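Local atomic coordinates of endoglucanase (Mytilus edulis, PDB entry 1WC2), a protein that hydrolyses internal beta-1,4-glucosidic linkages in cellulose and related beta-glucans, acts on soluble carboxymethylcellulose, and also shows expansin activity. Residues 13-18 with 126-131; 30-35 with 174-179; 73-78 with 148-153. All blocks are in the same frame, centred on the assembly; numbering follows the deposited sequence.

Contact 1 (13-18 with 126-131)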
loop_
_atom_site.group_PDB
_atom_site.type_symbol
_atom_site.label_atom_id
_atom_site.label_comp_id
_atom_site.label_asym_id
_atom_site.label_seq_id
_atom_site.Cartn_x
_atom_site.Cartn_y
_atom_site.Cartn_z
ATOM N N GLY A 13 9.940 -4.775 17.439
ATOM C CA GLY A 13 9.978 -6.129 16.917
ATOM C C GLY A 13 9.078 -6.393 15.716
ATOM O O GLY A 13 8.882 -7.554 15.337
ATOM N N LYS A 14 8.559 -5.316 15.116
ATOM C CA LYS A 14 7.695 -5.377 13.935
ATOM C C LYS A 14 8.311 -4.572 12.785
ATOM O O LYS A 14 8.828 -3.480 12.992
ATOM C CB LYS A 14 6.312 -4.807 14.266
ATOM C CG LYS A 14 5.574 -5.560 15.376
ATOM C CD LYS A 14 4.398 -4.757 15.939
ATOM C CE LYS A 14 4.831 -3.761 17.018
ATOM N NZ LYS A 14 3.686 -3.051 17.658
ATOM N N SER A 15 8.234 -5.101 11.576
ATOM C CA SER A 15 8.689 -4.373 10.396
ATOM C C SER A 15 7.820 -3.145 10.105
ATOM O O SER A 15 6.595 -3.222 10.186
ATOM C CB SER A 15 8.688 -5.294 9.180
ATOM O OG SER A 15 9.110 -4.598 8.024
ATOM N N CYS A 16 8.461 -2.034 9.749
ATOM C CA CYS A 16 7.747 -0.820 9.383
ATOM C C CYS A 16 7.587 -0.629 7.867
ATOM O O CYS A 16 8.391 -1.117 7.070
ATOM C CB CYS A 16 8.452 0.403 9.978
ATOM S SG CYS A 16 8.539 0.334 11.787
ATOM N N ALA A 17 6.523 0.091 7.498
ATOM C CA ALA A 17 6.276 0.531 6.125
ATOM C C ALA A 17 6.011 2.024 6.125
ATOM O O ALA A 17 5.261 2.541 6.972
ATOM C CB ALA A 17 5.072 -0.198 5.524
ATOM N N SER A 18 6.613 2.719 5.167
ATOM C CA SER A 18 6.234 4.099 4.892
ATOM C C SER A 18 5.019 4.126 3.954
ATOM O O SER A 18 4.707 3.142 3.263
ATOM C CB SER A 18 7.420 4.885 4.306
ATOM O OG SER A 18 8.074 4.201 3.240
ATOM N N GLY A 126 14.690 4.380 4.919
ATOM C CA GLY A 126 15.029 3.185 5.684
ATOM C C GLY A 126 14.014 2.049 5.698
ATOM O O GLY A 126 14.264 1.040 6.349
ATOM N N TYR A 127 12.886 2.184 5.007
ATOM C CA TYR A 127 11.786 1.219 5.134
ATOM C C TYR A 127 11.857 0.094 4.103
ATOM O O TYR A 127 12.061 0.358 2.912
ATOM C CB TYR A 127 10.431 1.932 5.014
ATOM C CG TYR A 127 10.220 2.982 6.084
ATOM C CD1 TYR A 127 10.528 4.314 5.851
ATOM C CD2 TYR A 127 9.758 2.638 7.348
ATOM C CE1 TYR A 127 10.382 5.282 6.847
ATOM C CE2 TYR A 127 9.601 3.592 8.354
ATOM C CZ TYR A 127 9.907 4.923 8.091
ATOM O OH TYR A 127 9.788 5.908 9.049
ATOM N N GLU A 128 11.653 -1.154 4.560
ATOM C CA GLU A 128 11.724 -2.313 3.651
ATOM C C GLU A 128 10.485 -2.466 2.764
ATOM O O GLU A 128 10.554 -3.237 1.810
ATOM C CB GLU A 128 12.097 -3.643 4.363
ATOM C CG GLU A 128 11.050 -4.240 5.274
ATOM C CD GLU A 128 11.475 -5.592 5.871
ATOM O OE1 GLU A 128 12.390 -6.271 5.355
ATOM O OE2 GLU A 128 10.917 -6.006 6.901
ATOM N N LEU A 129 9.385 -1.762 3.078
ATOM C CA LEU A 129 8.157 -1.760 2.271
ATOM C C LEU A 129 7.621 -0.326 2.218
ATOM O O LEU A 129 7.699 0.404 3.214
ATOM C CB LEU A 129 7.096 -2.686 2.898
ATOM C CG LEU A 129 5.715 -2.713 2.228
ATOM C CD1 LEU A 129 5.794 -3.225 0.793
ATOM C CD2 LEU A 129 4.747 -3.566 3.052
ATOM N N HIS A 130 7.079 0.055 1.056
ATOM C CA HIS A 130 6.347 1.305 0.904
ATOM C C HIS A 130 5.018 1.045 0.202
ATOM O O HIS A 130 4.981 0.301 -0.779
ATOM C CB HIS A 130 7.153 2.342 0.106
ATOM C CG HIS A 130 6.481 3.662 -0.007
ATOM N ND1 HIS A 130 6.586 4.617 0.982
ATOM C CD2 HIS A 130 5.639 4.163 -0.946
ATOM C CE1 HIS A 130 5.845 5.660 0.644
ATOM N NE2 HIS A 130 5.265 5.413 -0.522
ATOM N N LEU A 131 3.944 1.666 0.700
ATOM C CA LEU A 131 2.640 1.610 0.035
ATOM C C LEU A 131 2.159 3.021 -0.301
ATOM O O LEU A 131 2.114 3.895 0.569
ATOM C CB LEU A 131 1.596 0.926 0.919
ATOM C CG LEU A 131 1.821 -0.553 1.258
ATOM C CD1 LEU A 131 0.633 -1.053 2.065
ATOM C CD2 LEU A 131 2.013 -1.445 0.035
HETATM O O HOH W 1 11.127 -1.319 7.287
#

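Contact 2 (30-35 with 174-179)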
loop_
_atom_site.group_PDB
_atom_site.type_symbol
_atom_site.label_atom_id
_atom_site.label_comp_id
_atom_site.label_asym_id
_atom_site.label_seq_id
_atom_site.Cartn_x
_atom_site.Cartn_y
_atom_site.Cartn_z
ATOM N N CYS A 30 -2.666 -4.722 -11.615
ATOM C CA CYS A 30 -3.329 -5.994 -11.282
ATOM C C CYS A 30 -4.573 -6.260 -12.138
ATOM O O CYS A 30 -5.270 -7.257 -11.927
ATOM C CB CYS A 30 -3.667 -6.049 -9.783
ATOM S SG CYS A 30 -2.188 -5.881 -8.733
ATOM N N GLY A 31 -4.845 -5.405 -13.122
ATOM C CA GLY A 31 -5.969 -5.620 -14.019
ATOM C C GLY A 31 -7.339 -5.437 -13.383
ATOM O O GLY A 31 -8.311 -6.063 -13.837
ATOM N N CYS A 32 -7.437 -4.564 -12.376
ATOM C CA CYS A 32 -8.705 -4.346 -11.657
ATOM C C CYS A 32 -9.596 -3.309 -12.346
ATOM O O CYS A 32 -9.905 -2.237 -11.816
ATOM C CB CYS A 32 -8.463 -4.017 -10.179
ATOM S SG CYS A 32 -7.709 -5.391 -9.245
ATOM N N GLY A 33 -9.995 -3.675 -13.560
ATOM C CA GLY A 33 -10.987 -2.942 -14.318
ATOM C C GLY A 33 -11.393 -3.758 -15.525
ATOM O O GLY A 33 -10.863 -4.830 -15.751
ATOM N N PRO A 34 -12.359 -3.274 -16.307
ATOM C CA PRO A 34 -12.788 -4.010 -17.499
ATOM C C PRO A 34 -11.612 -4.335 -18.424
ATOM O O PRO A 34 -10.707 -3.506 -18.616
ATOM C CB PRO A 34 -13.797 -3.051 -18.147
ATOM C CG PRO A 34 -14.340 -2.278 -17.014
ATOM C CD PRO A 34 -13.137 -2.039 -16.140
ATOM N N ALA A 35 -11.635 -5.535 -18.995
ATOM C CA ALA A 35 -10.515 -6.045 -19.772
ATOM C C ALA A 35 -10.114 -5.145 -20.950
ATOM O O ALA A 35 -8.934 -4.967 -21.205
ATOM C CB ALA A 35 -10.822 -7.447 -20.282
ATOM N N GLY A 174 -11.465 -11.178 -7.430
ATOM C CA GLY A 174 -11.780 -12.125 -8.487
ATOM C C GLY A 174 -12.242 -11.518 -9.804
ATOM O O GLY A 174 -12.179 -12.173 -10.840
ATOM N N GLN A 175 -12.728 -10.283 -9.753
ATOM C CA GLN A 175 -13.061 -9.505 -10.945
ATOM C C GLN A 175 -11.843 -9.069 -11.757
ATOM O O GLN A 175 -11.972 -8.767 -12.951
ATOM C CB GLN A 175 -13.834 -8.249 -10.563
ATOM C CG GLN A 175 -15.154 -8.521 -9.857
ATOM C CD GLN A 175 -15.840 -7.260 -9.394
ATOM O OE1 GLN A 175 -15.569 -6.178 -9.914
ATOM N NE2 GLN A 175 -16.736 -7.390 -8.417
ATOM N N CYS A 176 -10.680 -8.972 -11.109
ATOM C CA CYS A 176 -9.470 -8.439 -11.726
ATOM C C CYS A 176 -8.855 -9.476 -12.656
ATOM O O CYS A 176 -8.869 -10.671 -12.358
ATOM C CB CYS A 176 -8.457 -8.051 -10.637
ATOM S SG CYS A 176 -9.137 -6.858 -9.422
ATOM N N GLN A 177 -8.262 -9.022 -13.758
ATOM C CA GLN A 177 -7.708 -9.947 -14.742
ATOM C C GLN A 177 -6.601 -10.818 -14.154
ATOM O O GLN A 177 -6.458 -11.978 -14.541
ATOM C CB GLN A 177 -7.207 -9.201 -15.976
ATOM C CG GLN A 177 -6.825 -10.106 -17.135
ATOM C CD GLN A 177 -6.445 -9.320 -18.375
ATOM O OE1 GLN A 177 -6.701 -8.116 -18.460
ATOM N NE2 GLN A 177 -5.813 -9.994 -19.337
ATOM N N CYS A 178 -5.826 -10.275 -13.217
ATOM C CA CYS A 178 -4.712 -11.027 -12.649
ATOM C C CYS A 178 -5.122 -12.142 -11.680
ATOM O O CYS A 178 -4.297 -12.983 -11.320
ATOM C CB CYS A 178 -3.705 -10.073 -12.001
ATOM S SG CYS A 178 -2.922 -8.960 -13.207
ATOM N N ALA A 179 -6.385 -12.165 -11.273
ATOM C CA ALA A 179 -6.907 -13.283 -10.471
ATOM C C ALA A 179 -7.033 -14.585 -11.285
ATOM O O ALA A 179 -7.211 -15.660 -10.707
ATOM C CB ALA A 179 -8.252 -12.910 -9.867
HETATM O O HOH W 2 -7.874 -6.082 -17.125
HETATM O O HOH W 3 -10.759 -7.750 -15.350
HETATM O O HOH W 4 -7.081 -7.061 -21.079
#

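Contact 3 (73-78 with 148-153)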
loop_
_atom_site.group_PDB
_atom_site.type_symbol
_atom_site.label_atom_id
_atom_site.label_comp_id
_atom_site.label_asym_id
_atom_site.label_seq_id
_atom_site.Cartn_x
_atom_site.Cartn_y
_atom_site.Cartn_z
ATOM N N ILE A 73 -2.979 -6.048 3.236
ATOM C CA ILE A 73 -1.984 -5.632 4.214
ATOM C C ILE A 73 -2.663 -4.744 5.257
ATOM O O ILE A 73 -3.218 -3.699 4.924
ATOM C CB ILE A 73 -0.843 -4.815 3.546
ATOM C CG1 ILE A 73 -0.224 -5.556 2.357
ATOM C CG2 ILE A 73 0.187 -4.399 4.612
ATOM C CD1 ILE A 73 0.480 -6.789 2.720
ATOM N N LYS A 74 -2.613 -5.170 6.517
ATOM C CA LYS A 74 -3.115 -4.387 7.639
ATOM C C LYS A 74 -2.010 -3.478 8.158
ATOM O O LYS A 74 -0.931 -3.958 8.536
ATOM C CB LYS A 74 -3.619 -5.310 8.750
ATOM C CG LYS A 74 -4.220 -4.563 9.938
ATOM C CD LYS A 74 -4.786 -5.508 10.993
ATOM C CE LYS A 74 -5.365 -4.762 12.198
ATOM N NZ LYS A 74 -5.744 -5.720 13.278
ATOM N N LEU A 75 -2.264 -2.172 8.137
ATOM C CA LEU A 75 -1.322 -1.165 8.605
ATOM C C LEU A 75 -1.761 -0.645 9.962
ATOM O O LEU A 75 -2.944 -0.360 10.155
ATOM C CB LEU A 75 -1.270 0.000 7.621
ATOM C CG LEU A 75 -0.767 -0.311 6.205
ATOM C CD1 LEU A 75 -0.701 0.976 5.394
ATOM C CD2 LEU A 75 0.588 -0.997 6.247
ATOM N N THR A 76 -0.814 -0.515 10.890
ATOM C CA THR A 76 -1.049 0.067 12.210
ATOM C C THR A 76 -0.135 1.277 12.383
ATOM O O THR A 76 1.075 1.176 12.176
ATOM C CB THR A 76 -0.767 -0.988 13.299
ATOM O OG1 THR A 76 -1.655 -2.102 13.118
ATOM C CG2 THR A 76 -1.050 -0.416 14.696
ATOM N N THR A 77 -0.690 2.428 12.767
ATOM C CA THR A 77 0.127 3.634 12.899
ATOM C C THR A 77 1.045 3.536 14.112
ATOM O O THR A 77 0.652 3.028 15.172
ATOM C CB THR A 77 -0.738 4.900 13.016
ATOM O OG1 THR A 77 -1.594 4.786 14.163
ATOM C CG2 THR A 77 -1.631 5.079 11.783
ATOM N N THR A 78 2.281 3.993 13.955
ATOM C CA THR A 78 3.214 4.084 15.075
ATOM C C THR A 78 3.025 5.370 15.881
ATOM O O THR A 78 3.487 5.450 17.020
ATOM C CB THR A 78 4.668 4.069 14.602
ATOM O OG1 THR A 78 4.904 5.241 13.805
ATOM C CG2 THR A 78 4.992 2.832 13.744
ATOM N N PRO A 148 1.199 8.454 7.390
ATOM C CA PRO A 148 1.723 7.935 8.653
ATOM C C PRO A 148 2.816 6.886 8.448
ATOM O O PRO A 148 2.794 6.133 7.481
ATOM C CB PRO A 148 0.492 7.269 9.287
ATOM C CG PRO A 148 -0.352 6.885 8.132
ATOM C CD PRO A 148 -0.199 8.024 7.175
ATOM N N GLU A 149 3.753 6.846 9.386
ATOM C CA GLU A 149 4.644 5.694 9.567
ATOM C C GLU A 149 3.821 4.533 10.149
ATOM O O GLU A 149 3.010 4.752 11.054
ATOM C CB GLU A 149 5.774 6.077 10.524
ATOM C CG GLU A 149 6.837 5.022 10.768
ATOM C CD GLU A 149 7.841 5.472 11.813
ATOM O OE1 GLU A 149 7.398 5.822 12.940
ATOM O OE2 GLU A 149 9.065 5.479 11.507
ATOM N N THR A 150 4.037 3.306 9.673
ATOM C CA THR A 150 3.225 2.167 10.099
ATOM C C THR A 150 4.062 0.928 10.370
ATOM O O THR A 150 5.208 0.835 9.924
ATOM C CB THR A 150 2.173 1.793 9.021
ATOM O OG1 THR A 150 2.815 1.268 7.844
ATOM C CG2 THR A 150 1.312 3.001 8.607
ATOM N N THR A 151 3.459 -0.036 11.078
ATOM C CA THR A 151 3.898 -1.431 11.023
ATOM C C THR A 151 2.860 -2.213 10.212
ATOM O O THR A 151 1.693 -1.823 10.134
ATOM C CB THR A 151 4.097 -2.046 12.431
ATOM O OG1 THR A 151 2.903 -1.878 13.208
ATOM C CG2 THR A 151 5.222 -1.324 13.176
ATOM N N TRP A 152 3.283 -3.316 9.593
ATOM C CA TRP A 152 2.469 -3.987 8.577
ATOM C C TRP A 152 2.463 -5.506 8.754
ATOM O O TRP A 152 3.421 -6.106 9.258
ATOM C CB TRP A 152 2.943 -3.611 7.168
ATOM C CG TRP A 152 4.287 -4.151 6.805
ATOM C CD1 TRP A 152 5.495 -3.599 7.089
ATOM C CD2 TRP A 152 4.553 -5.323 6.032
ATOM N NE1 TRP A 152 6.505 -4.372 6.574
ATOM C CE2 TRP A 152 5.952 -5.433 5.902
ATOM C CE3 TRP A 152 3.748 -6.293 5.423
ATOM C CZ2 TRP A 152 6.557 -6.472 5.186
ATOM C CZ3 TRP A 152 4.344 -7.321 4.714
ATOM C CH2 TRP A 152 5.733 -7.400 4.603
ATOM N N GLU A 153 1.382 -6.128 8.304
ATOM C CA GLU A 153 1.225 -7.582 8.353
ATOM C C GLU A 153 0.239 -8.005 7.249
ATOM O O GLU A 153 -0.629 -7.220 6.846
ATOM C CB GLU A 153 0.712 -8.012 9.732
ATOM C CG GLU A 153 -0.680 -7.481 10.001
ATOM C CD GLU A 153 -1.161 -7.624 11.436
ATOM O OE1 GLU A 153 -1.333 -8.781 11.886
ATOM O OE2 GLU A 153 -1.399 -6.587 12.100
HETATM O O HOH W 5 -0.692 -4.050 11.392
#

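Contact 1 (13-18 with 126-131)
Ser15 gives its hydroxyl to Glu128: OG of Ser15 lies 2.6 Å from OE2 of Glu128 and meets the lone pair anti to the other carboxylate oxygen. With OG anti to the backbone N (chi1 179°), the hydroxyl is turned to the carboxylate and accepts the N-H of Trp152 NE1. The other oxygen of Glu128 takes the N-H of Gly120. Cys16 O and Glu128 N are 4.1 Å apart, and a water bridges them. CB of Cys16 sits at the edge of the Tyr127 ring, 3.7 Å from CD2 of Tyr127. Ala17 CB packs on Leu129 CB. Ser18 pairs with His130 in parallel register. Ser18 N donates to Leu129 O, and Ser18 O accepts from Leu131 N at 3.1 Å. Ser18 CB lies over one face of the Tyr127 ring, a CH-pi contact 4.0 Å from the ring centroid. Ser18 OG and His130 ND1 share a hydrogen bond of 2.7 Å at the ring edge; either could donate. OG also bonds Asn123 ND2. In the conformer given, this bond and one from NE2 to OD1 of Asp132, the probable proton donor, would limit rotation of the imidazole. Strand 14-22 runs between strands 129-134 and 148-155 in the double-psi barrel, and Leu131 reaches strand 49-53.

Contact 2 (30-35 with 174-179)
Cys32 and Cys176 are joined by a disulfide, SG to SG 2.1 Å. Both sulfurs stand anti to their own carbonyl carbons. The C-S-S-C torsion is 105°. The bridge ties the loop after strand 14-22 to the C-terminal tail. Tyr173 of helix 170-173 packs on Cys32, and Trp43 packs on Cys176.

Two backbone hydrogen bonds run beside the bridge. Gln177 N donates to Gly31 O at 3.0 Å and is nearly straight at the hydrogen, 167°. The donor stands well above the carbonyl plane. Cys178 N makes a weak, longer bond to Cys30 O. The side chain of Cys178 also leans on this carbonyl, with SG 3.2 Å from Cys30 O. Gly31 leaves room for the close approach, since a CB there would clash with Gln177 CB.

The contact is part of a disulfide-rich region. Cys30 is bridged to Cys69, and Cys178 to Cys65. Cys32 is the centre of an inverse gamma turn, and residues 177-179 form a short 3-10 segment.

Waters fill in the polar contacts on the Gln177 side. The Gln177 chain is extended from a CG anti to the backbone N, which carries OE1 out to two waters. One of them donates to Gln177 OE1 at 2.7 Å and weakly to Gly31 O. The other joins the same OE1 to Ala35 O. A third lies 2.9 Å from both Gly33 O and Gln175 O and can bridge them.

Contact 3 (73-78 with 148-153)
Segments 73-78 and 148-153 run antiparallel, the axes of these short segments 4.5 Å apart and 136° between their directions. Lys74 with Glu153 and Thr76 with Thr151 are hydrogen-bonded pairs. Leu75 with Trp152 and Thr77 with Thr150 are non-hydrogen-bonded pairs. Thr76 N to Thr151 O and Thr151 N to Thr76 O both measure 2.9 Å. Thr78 N to Glu149 O extends the pairing. On the Leu75 face, CD2 of Leu75 lies 3.6 Å from Trp152 CB, and Ile73 CG2 touches the same carbon. On the other face, Lys74 and Glu153 lie side by side, but in the conformer given NZ of Lys74 stays beyond a salt bridge to Glu153. A water sits within hydrogen-bonding distance of Lys74 O, Thr76 OG1 and Glu153 OE2. Thr78 OG1 donates to Glu149 OE1 at 2.7 Å, the two side chains meeting at about a right angle. The Glu149 carboxylate is buried and also hydrogen-bonded to Lys3 N, Cys4 N and Tyr127 OH. An alanine at Glu149 would probably leave Thr78 OG1 and these partners without their mate. Strand 72-78 pairs on with strand 94-100, while strand 148-155 pairs on with strand 14-22, all within the double-psi beta-barrel.

Overall arrangement
Contacts 1 and 3 belong to one curled sheet of the double-psi barrel, and their centres are 8 Å apart. Strands 14-22 and 148-155 join them as neighbours. Ala17 N meets Thr150 O at 2.9 Å, and Leu129 packs on Trp152. Contact 2 lies on the opposite side of the chain's centre. Its centre is 27 Å from that of contact 1 and 26 Å from that of contact 3. Contact 1 borders the probable proton donor, Asp132, and its His130 side chain is about 8 Å from a bound di(hydroxyethyl)ether. In contact 2, the side chain of Cys32 is about 10 Å from that of Asp24, the probable nucleophile.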